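Local coordinates for protein pseudouridylate synthase RPUSD4, mitochondrial (Homo sapiens, PDB 5UBA) that catalyses the isomerisation of uridine to pseudouridine in mitochondrial RNAs, including the 16S ribosomal RNA, through the RluA-family synthase domain held by this chain, at residues 24-29 with 62-67; 38-43 with 272-277; 89-94 with 257-262; 177-180 with 186-189; 199-204 with 250-255. All coordinates share one frame; numbering follows the deposited sequence.

Contact 1: residues 24-29 with 62-67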
# COMPACT_ATOMS: atom_id res chain seq x y z
N ALA A 24 -11.68 -15.69 8.86
CA ALA A 24 -10.97 -15.52 7.60
C ALA A 24 -9.53 -15.07 7.83
O ALA A 24 -8.62 -15.59 7.22
CB ALA A 24 -11.70 -14.55 6.71
N LEU A 25 -9.34 -14.12 8.74
CA LEU A 25 -7.98 -13.67 9.07
C LEU A 25 -7.14 -14.76 9.69
O LEU A 25 -5.95 -14.86 9.40
CB LEU A 25 -8.03 -12.44 9.96
CG LEU A 25 -8.68 -11.20 9.37
CD1 LEU A 25 -8.75 -10.07 10.38
CD2 LEU A 25 -7.96 -10.77 8.10
N THR A 26 -7.74 -15.60 10.54
CA THR A 26 -6.99 -16.73 11.09
C THR A 26 -6.47 -17.67 10.00
O THR A 26 -5.35 -18.14 10.08
CB THR A 26 -7.81 -17.56 12.13
OG1 THR A 26 -8.94 -18.18 11.49
CG2 THR A 26 -8.26 -16.73 13.25
N ARG A 27 -7.30 -17.95 9.00
CA ARG A 27 -6.90 -18.81 7.89
C ARG A 27 -5.76 -18.27 7.06
O ARG A 27 -5.05 -19.04 6.42
CB ARG A 27 -8.09 -19.13 6.97
CG ARG A 27 -8.80 -20.41 7.37
CD ARG A 27 -9.94 -20.77 6.44
NE ARG A 27 -11.18 -20.15 6.88
CZ ARG A 27 -11.76 -19.07 6.36
NH1 ARG A 27 -12.87 -18.63 6.91
NH2 ARG A 27 -11.27 -18.44 5.29
N GLY A 28 -5.58 -16.95 7.05
CA GLY A 28 -4.49 -16.37 6.29
C GLY A 28 -3.29 -15.90 7.08
O GLY A 28 -2.41 -15.26 6.52
N ILE A 29 -3.23 -16.21 8.36
CA ILE A 29 -2.10 -15.77 9.19
C ILE A 29 -0.77 -16.14 8.55
O ILE A 29 -0.56 -17.27 8.09
CB ILE A 29 -2.19 -16.32 10.64
CG1 ILE A 29 -3.26 -15.55 11.41
CG2 ILE A 29 -0.86 -16.21 11.37
CD1 ILE A 29 -3.59 -16.14 12.75
N PRO A 62 -10.65 -7.65 19.40
CA PRO A 62 -11.01 -8.49 20.55
C PRO A 62 -11.39 -9.93 20.15
O PRO A 62 -11.00 -10.92 20.81
CB PRO A 62 -12.22 -7.75 21.15
CG PRO A 62 -12.12 -6.35 20.67
CD PRO A 62 -11.53 -6.49 19.28
N ILE A 63 -12.06 -10.04 19.01
CA ILE A 63 -12.60 -11.30 18.50
C ILE A 63 -11.46 -12.23 18.09
O ILE A 63 -11.39 -13.38 18.47
CB ILE A 63 -13.56 -11.08 17.29
CG1 ILE A 63 -14.69 -10.09 17.63
CG2 ILE A 63 -14.14 -12.40 16.81
CD1 ILE A 63 -15.64 -9.80 16.49
N LEU A 64 -10.54 -11.71 17.27
CA LEU A 64 -9.41 -12.49 16.81
C LEU A 64 -8.54 -12.98 17.99
O LEU A 64 -8.05 -14.10 18.00
CB LEU A 64 -8.57 -11.66 15.81
CG LEU A 64 -7.35 -12.29 15.16
CD1 LEU A 64 -7.73 -13.54 14.38
CD2 LEU A 64 -6.68 -11.29 14.22
N ALA A 65 -8.39 -12.11 18.99
CA ALA A 65 -7.62 -12.45 20.18
C ALA A 65 -8.20 -13.67 20.88
O ALA A 65 -7.48 -14.62 21.16
CB ALA A 65 -7.55 -11.27 21.12
N LYS A 66 -9.52 -13.65 21.09
CA LYS A 66 -10.21 -14.75 21.76
C LYS A 66 -10.23 -16.00 20.88
O LYS A 66 -10.13 -17.12 21.36
CB LYS A 66 -11.62 -14.33 22.21
CG LYS A 66 -11.59 -13.27 23.31
CD LYS A 66 -12.94 -13.09 23.97
CE LYS A 66 -12.96 -11.90 24.91
NZ LYS A 66 -12.11 -12.10 26.11
N MET A 67 -10.33 -15.80 19.57
CA MET A 67 -10.28 -16.91 18.63
C MET A 67 -8.95 -17.64 18.67
O MET A 67 -8.90 -18.85 18.50
CB MET A 67 -10.56 -16.39 17.22
CG MET A 67 -11.02 -17.41 16.23
SD MET A 67 -11.61 -16.49 14.80
CE MET A 67 -13.24 -15.99 15.32
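A helix-helix contact of the synthase chain joins the last turn of helix 15-27, represented by Thr26, to Leu64 and Met67, one turn apart on helix 57-69. At their nearest the backbones of the two segments are 7.5 Å apart, Thr26 CA to Leu64 CA, and the touching is done by side chains; on one side that means a single methyl group. Thr26 CG2 lies 3.4 Å from Leu64 CD1, tighter than usual for two carbons, and the two side chains slide past each other in opposite directions. The sulfur Met67 SD reaches the same methyl, Thr26 CG2, at 3.7 Å, its chain running at about a right angle to the threonine. Behind it, Met67 CG is 4.1 Å from Thr26 CG2. The methionine is bent at its last torsion (chi3 -80°), which turns CE off the line of the chain and leaves the sulfur as its nearest approach.

The threonine is sorted by its own rotamer. With chi1 at 65° the hydroxyl stands between the backbone N and the carbonyl carbon and bonds to Lys23 O one turn back, while the methyl is the branch that faces the second helix. Around this point Leu68 also touches Thr26, Met67 spreads over Asn19, Ala22 and Lys23 of the first helix, and Leu64 also touches Leu76. Across the interface there is no hydrogen bond; between these two segments the attraction is dispersion between methyl groups and a polarisable sulfur, with the threonine hydroxyl, Thr26 OG1, satisfied within its own helix.

Contact 2: residues 38-43 with 272-277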
# COMPACT_ATOMS: atom_id res chain seq x y z
N VAL A 38 0.76 -11.91 12.68
CA VAL A 38 0.90 -11.18 11.41
C VAL A 38 -0.18 -11.68 10.47
O VAL A 38 -0.20 -12.87 10.15
CB VAL A 38 2.30 -11.35 10.80
CG1 VAL A 38 2.42 -10.46 9.56
CG2 VAL A 38 3.36 -11.04 11.84
N ILE A 39 -1.03 -10.77 10.03
CA ILE A 39 -2.15 -11.09 9.14
C ILE A 39 -1.89 -10.58 7.72
O ILE A 39 -0.98 -9.79 7.47
CB ILE A 39 -3.49 -10.55 9.66
CG1 ILE A 39 -3.50 -9.03 9.72
CG2 ILE A 39 -3.82 -11.15 11.02
CD1 ILE A 39 -4.85 -8.45 10.03
N ASN A 40 -2.73 -11.06 6.82
CA ASN A 40 -2.80 -10.62 5.45
C ASN A 40 -4.08 -9.80 5.31
O ASN A 40 -5.21 -10.35 5.27
CB ASN A 40 -2.79 -11.85 4.54
CG ASN A 40 -2.98 -11.50 3.08
OD1 ASN A 40 -3.13 -10.34 2.73
ND2 ASN A 40 -2.98 -12.52 2.23
N LYS A 41 -3.93 -8.48 5.31
CA LYS A 41 -5.10 -7.61 5.32
C LYS A 41 -5.81 -7.70 3.96
O LYS A 41 -5.17 -7.51 2.94
CB LYS A 41 -4.77 -6.14 5.63
CG LYS A 41 -6.01 -5.31 5.93
CD LYS A 41 -5.77 -3.81 6.04
CE LYS A 41 -5.63 -3.11 4.73
NZ LYS A 41 -6.79 -3.22 3.77
N PRO A 42 -7.11 -8.01 3.97
CA PRO A 42 -7.81 -8.05 2.67
C PRO A 42 -8.07 -6.69 2.06
O PRO A 42 -8.14 -5.66 2.75
CB PRO A 42 -9.13 -8.77 2.99
CG PRO A 42 -9.29 -8.67 4.44
CD PRO A 42 -7.95 -8.46 5.08
N TYR A 43 -8.23 -6.71 0.73
CA TYR A 43 -8.59 -5.55 -0.02
C TYR A 43 -9.89 -4.93 0.47
O TYR A 43 -10.89 -5.64 0.67
CB TYR A 43 -8.71 -5.88 -1.50
CG TYR A 43 -9.02 -4.66 -2.35
CD1 TYR A 43 -8.01 -3.80 -2.75
CD2 TYR A 43 -10.34 -4.32 -2.68
CE1 TYR A 43 -8.27 -2.65 -3.48
CE2 TYR A 43 -10.60 -3.18 -3.42
CZ TYR A 43 -9.56 -2.36 -3.82
OH TYR A 43 -9.78 -1.23 -4.56
N VAL A 272 6.83 -12.00 4.48
CA VAL A 272 6.44 -11.81 3.09
C VAL A 272 5.05 -12.40 2.87
O VAL A 272 4.78 -13.49 3.38
CB VAL A 272 7.46 -12.43 2.12
CG1 VAL A 272 6.98 -12.36 0.66
CG2 VAL A 272 8.81 -11.75 2.28
N CYS A 273 4.22 -11.70 2.09
CA CYS A 273 2.82 -12.07 1.81
C CYS A 273 2.61 -12.29 0.32
O CYS A 273 2.96 -11.44 -0.51
CB CYS A 273 1.86 -10.96 2.30
SG CYS A 273 0.14 -11.44 2.26
N LYS A 274 1.97 -13.42 -0.01
CA LYS A 274 1.53 -13.68 -1.38
C LYS A 274 0.69 -12.54 -1.92
O LYS A 274 -0.07 -11.88 -1.20
CB LYS A 274 0.68 -14.97 -1.45
CG LYS A 274 -0.67 -14.88 -0.76
CD LYS A 274 -1.46 -16.19 -0.80
CE LYS A 274 -2.76 -16.07 -0.02
NZ LYS A 274 -3.66 -14.99 -0.52
N LEU A 275 0.74 -12.38 -3.25
CA LEU A 275 -0.12 -11.42 -3.89
C LEU A 275 -1.57 -11.91 -3.87
O LEU A 275 -1.80 -13.14 -3.94
CB LEU A 275 0.28 -11.23 -5.35
CG LEU A 275 1.57 -10.47 -5.65
CD1 LEU A 275 1.99 -10.67 -7.10
CD2 LEU A 275 1.41 -9.01 -5.31
N PRO A 276 -2.53 -10.99 -3.82
CA PRO A 276 -3.93 -11.40 -3.95
C PRO A 276 -4.21 -11.96 -5.34
O PRO A 276 -3.57 -11.58 -6.31
CB PRO A 276 -4.73 -10.12 -3.72
CG PRO A 276 -3.76 -9.04 -3.42
CD PRO A 276 -2.38 -9.53 -3.62
N ARG A 277 -5.17 -12.87 -5.42
CA ARG A 277 -5.48 -13.50 -6.70
C ARG A 277 -5.84 -12.47 -7.80
O ARG A 277 -5.42 -12.64 -8.95
CB ARG A 277 -6.56 -14.56 -6.52
CG ARG A 277 -6.03 -15.82 -5.87
CD ARG A 277 -5.07 -16.58 -6.77
O HOH W 1 -2.84 -12.08 -0.69
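Asn40 and Cys273 meet where strand 36-41 of the four-stranded antiparallel sheet passes the loop between strand 269-272 and helix 277-285. The thiol sulfur lies over the flat of the amide: Cys273 SG is 3.2 Å from Asn40 CG, with Asn40 ND2 and Asn40 OD1 nearly as close. Both residues extend toward each other with the gamma atom opposite their own backbone N (chi1 175° for Asn40, -170° for Cys273).

The next shell is a water. Asn40 ND2 donates to it at 3.0 Å and Lys274 NZ also donates at 3.0 Å, while the water itself gives a proton to Lys274 O at 2.8 Å. The amide nitrogen and the ammonium are both donors, and the water accepts from each. An alanine in place of Asn40 would probably leave the water short of one donor, uncover the cysteine sulfur and let the lysine end wander.

Farther out, Cys273 is pinned by backbone bonding to Arg255 and by His253 NE2 on its carbonyl, and its side chain rests on Val89 and Leu30. On the strand's other side Lys41 NZ bonds to carbonyls of Leu45, Lys84 and Thr86, and reaches Pro42 O at 3.0 Å.

Contact 3: residues 89-94 with 257-262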
# COMPACT_ATOMS: atom_id res chain seq x y z
N VAL A 89 0.82 -7.47 4.28
CA VAL A 89 1.41 -7.74 5.60
C VAL A 89 1.01 -6.70 6.64
O VAL A 89 1.22 -5.50 6.47
CB VAL A 89 2.97 -7.77 5.54
CG1 VAL A 89 3.53 -8.08 6.93
CG2 VAL A 89 3.48 -8.83 4.58
N MET A 90 0.44 -7.19 7.73
CA MET A 90 0.03 -6.31 8.83
C MET A 90 0.32 -7.01 10.17
O MET A 90 -0.19 -8.10 10.44
CB MET A 90 -1.44 -5.90 8.71
CG MET A 90 -1.88 -4.92 9.77
SD MET A 90 -3.59 -4.45 9.48
CE MET A 90 -3.86 -3.43 10.92
N VAL A 91 1.13 -6.34 10.99
CA VAL A 91 1.61 -6.86 12.27
C VAL A 91 0.71 -6.37 13.42
O VAL A 91 0.44 -5.19 13.56
CB VAL A 91 3.06 -6.39 12.54
CG1 VAL A 91 3.55 -6.89 13.88
CG2 VAL A 91 4.00 -6.82 11.43
N LEU A 92 0.27 -7.34 14.21
CA LEU A 92 -0.48 -7.10 15.44
C LEU A 92 0.33 -7.66 16.59
O LEU A 92 1.12 -8.58 16.42
CB LEU A 92 -1.82 -7.84 15.39
CG LEU A 92 -2.70 -7.57 14.18
CD1 LEU A 92 -3.96 -8.46 14.19
CD2 LEU A 92 -3.10 -6.13 14.12
N ALA A 93 0.14 -7.10 17.80
CA ALA A 93 0.83 -7.57 18.99
C ALA A 93 -0.13 -7.93 20.12
O ALA A 93 -1.10 -7.22 20.34
CB ALA A 93 1.78 -6.52 19.50
N TRP A 94 0.23 -8.95 20.86
CA TRP A 94 -0.54 -9.36 22.04
C TRP A 94 -0.48 -8.34 23.19
O TRP A 94 -1.50 -8.07 23.84
CB TRP A 94 -0.00 -10.70 22.53
CG TRP A 94 -0.36 -11.82 21.66
CD1 TRP A 94 0.47 -12.59 20.90
CD2 TRP A 94 -1.68 -12.33 21.45
NE1 TRP A 94 -0.26 -13.54 20.22
CE2 TRP A 94 -1.58 -13.40 20.53
CE3 TRP A 94 -2.94 -11.97 21.94
CZ2 TRP A 94 -2.71 -14.13 20.10
CZ3 TRP A 94 -4.05 -12.71 21.52
CH2 TRP A 94 -3.92 -13.76 20.61
N LEU A 257 7.85 -6.99 5.04
CA LEU A 257 8.32 -6.18 6.16
C LEU A 257 9.50 -6.87 6.78
O LEU A 257 9.43 -8.07 7.04
CB LEU A 257 7.26 -6.08 7.26
CG LEU A 257 6.10 -5.15 7.15
CD1 LEU A 257 5.29 -5.19 8.44
CD2 LEU A 257 6.54 -3.71 6.86
N ILE A 258 10.59 -6.14 7.02
CA ILE A 258 11.73 -6.72 7.74
C ILE A 258 11.84 -5.92 9.04
O ILE A 258 12.10 -4.72 9.01
CB ILE A 258 13.04 -6.70 6.94
CG1 ILE A 258 12.84 -7.33 5.55
CG2 ILE A 258 14.13 -7.43 7.73
CD1 ILE A 258 14.06 -7.20 4.65
N LEU A 259 11.59 -6.60 10.16
CA LEU A 259 11.59 -6.00 11.49
C LEU A 259 12.90 -6.39 12.17
O LEU A 259 13.28 -7.55 12.13
CB LEU A 259 10.45 -6.55 12.36
CG LEU A 259 9.01 -6.19 12.09
CD1 LEU A 259 8.09 -7.05 12.96
CD2 LEU A 259 8.79 -4.73 12.44
N PRO A 260 13.58 -5.42 12.81
CA PRO A 260 14.73 -5.81 13.62
C PRO A 260 14.31 -6.67 14.81
O PRO A 260 13.11 -6.77 15.13
CB PRO A 260 15.33 -4.46 14.07
CG PRO A 260 14.26 -3.47 13.90
CD PRO A 260 13.29 -3.99 12.87
N ALA A 261 15.28 -7.32 15.44
CA ALA A 261 15.01 -8.21 16.58
C ALA A 261 14.29 -7.47 17.71
O ALA A 261 14.62 -6.32 18.02
CB ALA A 261 16.31 -8.83 17.10
N LEU A 262 13.29 -8.13 18.30
CA LEU A 262 12.46 -7.52 19.34
C LEU A 262 12.94 -7.86 20.74
O LEU A 262 12.87 -7.03 21.65
CB LEU A 262 10.99 -7.94 19.15
CG LEU A 262 10.29 -7.33 17.92
CD1 LEU A 262 8.96 -8.02 17.65
CD2 LEU A 262 10.09 -5.83 18.08
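Strands 89-93 and 257-259 run in roughly the same direction, at 33° to each other, but their axes come no closer than 9.3 Å, so they face each other through side chains, and no backbone bond joins residues 89-94 to 257-262. The seam joins two sheets of the synthase domain: Val89 and Val91 lie on the four-stranded antiparallel sheet, Leu257 and Leu259 on strand 252-259 of the large mixed sheet. The strands diverge from the start of strand 89-93, where the backbone of Val89 bonds to Ala254, three residues before Leu257, and aliphatic groups fill the wedge that opens beyond it.

Leu257 does most of the work. Its CD1 sits between the two valines, 3.7 Å from Val89 CG1 and 3.6 Å from Val91 CG2. Leu257 CG adds a second touch on Val89 CG1, at 3.9 Å. The leucine slides antiparallel past Val89 and runs at a slant to Val91. Different branches are used: in Val89 it is the methyl opposite the backbone N (chi1 -179°), in Val91 the one lying beside it. Val38 and Cys273 close on Val89, Leu36 on Val91, and Val111 on Leu259, so the whole seam is buried. Farthest along the wedge, Leu259 CD1 is already 4.4 Å from Val91 CG2.

Contact 4: residues 177-180 with 186-189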
# COMPACT_ATOMS: atom_id res chain seq x y z
N TYR A 177 12.24 3.21 -5.62
CA TYR A 177 11.51 2.32 -6.52
C TYR A 177 12.42 1.58 -7.46
O TYR A 177 13.50 2.05 -7.78
CB TYR A 177 10.45 3.07 -7.30
CG TYR A 177 11.02 3.96 -8.38
CD1 TYR A 177 11.41 5.26 -8.11
CD2 TYR A 177 11.18 3.47 -9.67
CE1 TYR A 177 11.96 6.07 -9.11
CE2 TYR A 177 11.70 4.28 -10.68
CZ TYR A 177 12.08 5.57 -10.38
OH TYR A 177 12.64 6.39 -11.38
N GLN A 178 11.95 0.41 -7.90
CA GLN A 178 12.66 -0.42 -8.84
C GLN A 178 11.63 -1.17 -9.67
O GLN A 178 10.82 -1.93 -9.11
CB GLN A 178 13.50 -1.44 -8.07
CG GLN A 178 14.12 -2.55 -8.89
CD GLN A 178 15.21 -2.06 -9.78
OE1 GLN A 178 16.26 -1.65 -9.30
NE2 GLN A 178 14.98 -2.10 -11.10
N VAL A 179 11.68 -1.01 -10.98
CA VAL A 179 10.87 -1.84 -11.85
C VAL A 179 11.36 -3.28 -11.77
O VAL A 179 12.57 -3.54 -11.92
CB VAL A 179 10.89 -1.33 -13.31
CG1 VAL A 179 10.29 -2.36 -14.26
CG2 VAL A 179 10.21 0.03 -13.41
N LEU A 180 10.44 -4.22 -11.56
CA LEU A 180 10.73 -5.65 -11.52
C LEU A 180 10.46 -6.35 -12.85
O LEU A 180 11.13 -7.34 -13.19
CB LEU A 180 9.87 -6.33 -10.46
CG LEU A 180 10.10 -5.87 -9.02
CD1 LEU A 180 9.14 -6.61 -8.10
CD2 LEU A 180 11.57 -6.05 -8.63
N SER A 186 3.04 -1.24 -19.29
CA SER A 186 2.73 -1.56 -17.88
C SER A 186 4.01 -1.92 -17.17
O SER A 186 4.96 -2.39 -17.81
CB SER A 186 1.80 -2.79 -17.79
OG SER A 186 0.61 -2.60 -18.51
N ALA A 187 4.02 -1.77 -15.84
CA ALA A 187 5.11 -2.29 -15.05
C ALA A 187 4.68 -2.88 -13.71
O ALA A 187 3.67 -2.46 -13.15
CB ALA A 187 6.15 -1.23 -14.82
N LEU A 188 5.41 -3.88 -13.24
CA LEU A 188 5.37 -4.32 -11.85
C LEU A 188 6.53 -3.61 -11.17
O LEU A 188 7.69 -3.76 -11.62
CB LEU A 188 5.54 -5.83 -11.75
CG LEU A 188 5.66 -6.40 -10.33
CD1 LEU A 188 4.42 -6.09 -9.49
CD2 LEU A 188 5.95 -7.91 -10.38
N VAL A 189 6.24 -2.86 -10.11
CA VAL A 189 7.21 -1.98 -9.49
C VAL A 189 7.30 -2.28 -7.99
O VAL A 189 6.27 -2.34 -7.32
CB VAL A 189 6.86 -0.48 -9.68
CG1 VAL A 189 7.96 0.43 -9.15
CG2 VAL A 189 6.55 -0.17 -11.14
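Tyr177 opens the contact with its CB, 4.1 Å from Val189 CG1; the ring stands obliquely to that methyl, and its hydroxyl leaves the hairpin to bond with Pro125 O. Gln178 meets the partner strand through its backbone, Gln178 O lying 3.6 Å from Val189 CA. Its side-chain amide folds back along its own strand instead: NE2 gives Val179 O a bond of 2.9 Å at 165°, with the oxygen nearly in the amide plane.

Val179 pairs with Val189 as an antiparallel non-hydrogen-bonded pair, both side chains on the same face of the sheet, and Val179 CG2 is 4.3 Å from Val189 CG2. The other branch, Val179 CG1, is 4.3 Å from Ala187 CB. Leu180 supplies the backbone bond, Leu180 N to Leu188 O at 2.8 Å and 161°. Its helical backbone (psi -34°), with Ser181 also backbone-bonded to Leu188, is consistent with a classic beta bulge. Leu180 CD1 then reaches Leu188 CD2 at 4.1 Å, the chains slanting across each other.

This is the hairpin of strands 175-182 and 186-193 in the large mixed sheet; strand 127-130 flanks it beside 175-182, and strand 112-120 beside 186-193.

Contact 5: residues 199-204 with 250-255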
# COMPACT_ATOMS: atom_id res chain seq x y z
N HIS A 199 -0.62 8.40 1.57
CA HIS A 199 -0.70 8.24 0.11
C HIS A 199 0.60 8.51 -0.64
O HIS A 199 0.59 8.71 -1.84
CB HIS A 199 -1.84 9.06 -0.49
CG HIS A 199 -3.19 8.56 -0.10
ND1 HIS A 199 -4.34 9.23 -0.43
CD2 HIS A 199 -3.57 7.46 0.58
CE1 HIS A 199 -5.38 8.55 0.03
NE2 HIS A 199 -4.94 7.47 0.65
N GLN A 200 1.75 8.45 0.05
CA GLN A 200 2.98 8.86 -0.62
C GLN A 200 3.31 8.00 -1.83
O GLN A 200 3.77 8.53 -2.81
CB GLN A 200 4.16 8.98 0.34
CG GLN A 200 4.88 7.73 0.78
CD GLN A 200 6.19 8.10 1.45
OE1 GLN A 200 6.17 8.64 2.55
NE2 GLN A 200 7.33 7.83 0.80
N LEU A 201 3.10 6.70 -1.77
CA LEU A 201 3.42 5.84 -2.94
C LEU A 201 2.58 6.20 -4.15
O LEU A 201 3.10 6.27 -5.29
CB LEU A 201 3.27 4.34 -2.62
CG LEU A 201 4.14 3.82 -1.48
CD1 LEU A 201 3.90 2.34 -1.28
CD2 LEU A 201 5.60 4.13 -1.70
N ARG A 202 1.29 6.39 -3.91
CA ARG A 202 0.37 6.74 -4.98
C ARG A 202 0.68 8.09 -5.59
O ARG A 202 0.66 8.24 -6.81
CB ARG A 202 -1.07 6.67 -4.48
CG ARG A 202 -1.49 5.26 -4.12
CD ARG A 202 -2.73 5.26 -3.27
NE ARG A 202 -3.89 5.65 -4.04
CZ ARG A 202 -5.12 5.76 -3.54
NH1 ARG A 202 -5.34 5.48 -2.25
NH2 ARG A 202 -6.13 6.13 -4.31
N VAL A 203 0.95 9.07 -4.74
CA VAL A 203 1.22 10.45 -5.19
C VAL A 203 2.58 10.52 -5.87
O VAL A 203 2.71 11.08 -6.97
CB VAL A 203 1.07 11.44 -4.03
CG1 VAL A 203 1.51 12.86 -4.41
CG2 VAL A 203 -0.38 11.43 -3.54
N HIS A 204 3.59 9.90 -5.29
CA HIS A 204 4.90 9.90 -5.95
C HIS A 204 4.87 9.20 -7.30
O HIS A 204 5.47 9.68 -8.27
CB HIS A 204 5.94 9.28 -5.04
CG HIS A 204 6.50 10.23 -4.03
ND1 HIS A 204 7.35 9.82 -3.04
CD2 HIS A 204 6.40 11.57 -3.92
CE1 HIS A 204 7.75 10.87 -2.34
NE2 HIS A 204 7.18 11.95 -2.86
N LEU A 250 -7.61 -0.74 -6.88
CA LEU A 250 -6.19 -0.39 -6.74
C LEU A 250 -5.34 -1.66 -6.64
O LEU A 250 -5.76 -2.65 -6.06
CB LEU A 250 -5.99 0.45 -5.49
CG LEU A 250 -4.65 1.16 -5.37
CD1 LEU A 250 -4.51 2.32 -6.36
CD2 LEU A 250 -4.51 1.65 -3.94
N HIS A 251 -4.14 -1.62 -7.24
CA HIS A 251 -3.18 -2.72 -7.23
C HIS A 251 -1.95 -2.28 -6.44
O HIS A 251 -0.89 -1.99 -7.00
CB HIS A 251 -2.78 -3.15 -8.65
CG HIS A 251 -3.87 -3.88 -9.37
ND1 HIS A 251 -5.09 -3.31 -9.67
CD2 HIS A 251 -3.89 -5.12 -9.89
CE1 HIS A 251 -5.82 -4.20 -10.33
NE2 HIS A 251 -5.13 -5.31 -10.45
N LEU A 252 -2.09 -2.27 -5.12
CA LEU A 252 -1.00 -1.89 -4.19
C LEU A 252 -0.96 -2.87 -3.02
O LEU A 252 -1.89 -2.90 -2.22
CB LEU A 252 -1.18 -0.46 -3.70
CG LEU A 252 -0.14 0.06 -2.70
CD1 LEU A 252 1.26 0.05 -3.31
CD2 LEU A 252 -0.48 1.46 -2.24
N HIS A 253 0.10 -3.66 -2.96
CA HIS A 253 0.26 -4.76 -2.02
C HIS A 253 1.48 -4.54 -1.11
O HIS A 253 2.59 -4.31 -1.60
CB HIS A 253 0.45 -6.04 -2.81
CG HIS A 253 0.65 -7.26 -1.97
ND1 HIS A 253 -0.32 -7.77 -1.12
CD2 HIS A 253 1.71 -8.09 -1.88
CE1 HIS A 253 0.14 -8.87 -0.57
NE2 HIS A 253 1.37 -9.09 -0.99
N ALA A 254 1.24 -4.66 0.20
CA ALA A 254 2.32 -4.65 1.19
C ALA A 254 2.93 -6.06 1.17
O ALA A 254 2.40 -7.01 1.77
CB ALA A 254 1.79 -4.27 2.56
N ARG A 255 4.00 -6.17 0.40
CA ARG A 255 4.64 -7.44 0.09
C ARG A 255 5.53 -7.96 1.20
O ARG A 255 5.58 -9.17 1.44
CB ARG A 255 5.46 -7.27 -1.19
CG ARG A 255 6.30 -8.46 -1.58
CD ARG A 255 5.45 -9.62 -1.97
NE ARG A 255 6.27 -10.65 -2.58
CZ ARG A 255 5.79 -11.79 -3.05
NH1 ARG A 255 4.49 -12.07 -2.98
NH2 ARG A 255 6.63 -12.66 -3.63
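Arg202 reaches from helix 200-209 across Leu250, in the loop just ahead of strand 252-259, and Leu252, the strand's first residue. From CB the chain passes Leu252 first, with Arg202 CG 4.4 Å from Leu252 CD2. Arg202 CD then comes to 4.1 Å from Leu250 CD2, and the chain bends there (chi3 71°), carrying the flat group over the same leucine. Arg202 NE is 4.0 Å from Leu250 CD2, and Arg202 CZ is 4.2 Å from it, so this methyl lies over one face of the guanidinium, displaced toward its rim. Each terminal nitrogen has its own neighbour. Arg202 NH2 makes a salt bridge to Asp216 OD1, while Arg202 NH1 stands 3.5 Å above the ring plane of His199, also off toward the rim.

The setting is the active-site side of the RluA-type synthase domain, where the first turn of the helix, with His199 as its N-cap, packs on the large mixed sheet. The side chain of Arg202 lies about 5 Å from that of Asp83, probably the catalytic aspartate as in related synthases, and His199 touches that aspartate. A leucine in place of Arg202 would probably leave Asp216 without its charged mate and Leu250 without the flat group it lies against.

Beside the arginine the contact is purely aliphatic. Leu201 and Leu252 cross at about a right angle, Leu201 CD1 meeting Leu252 CD1 at 4.0 Å, and Tyr115 of strand 112-120 packs against both. Leu250 is anchored through its backbone N, bonded to the hydroxyl of Tyr43, and its side chain also rests on Asp216.

The contacts run from the small antiparallel sheet with its helices to the large mixed sheet. Contacts 1, 2 and 3 cluster around the small sheet, centres 14 to 17 Å apart and touching: strands 36-41 and 89-93 are neighbours, and Leu64 of contact 1 packs on Leu92. Along the chain the segments of contacts 1 and 2 alternate. Contacts 3 and 5 share strand 252-259, and contact 2 touches contact 5 through Cys273 and His253, so that strand links the two sheets. Contact 4 has its centre about 33 Å from that of contact 1 and about 12 Å from that of contact 5. Contacts 3, 4 and 5 nest inside the loop closed by contact 2, tying the carboxy-terminal part back to the beginning of the synthase domain.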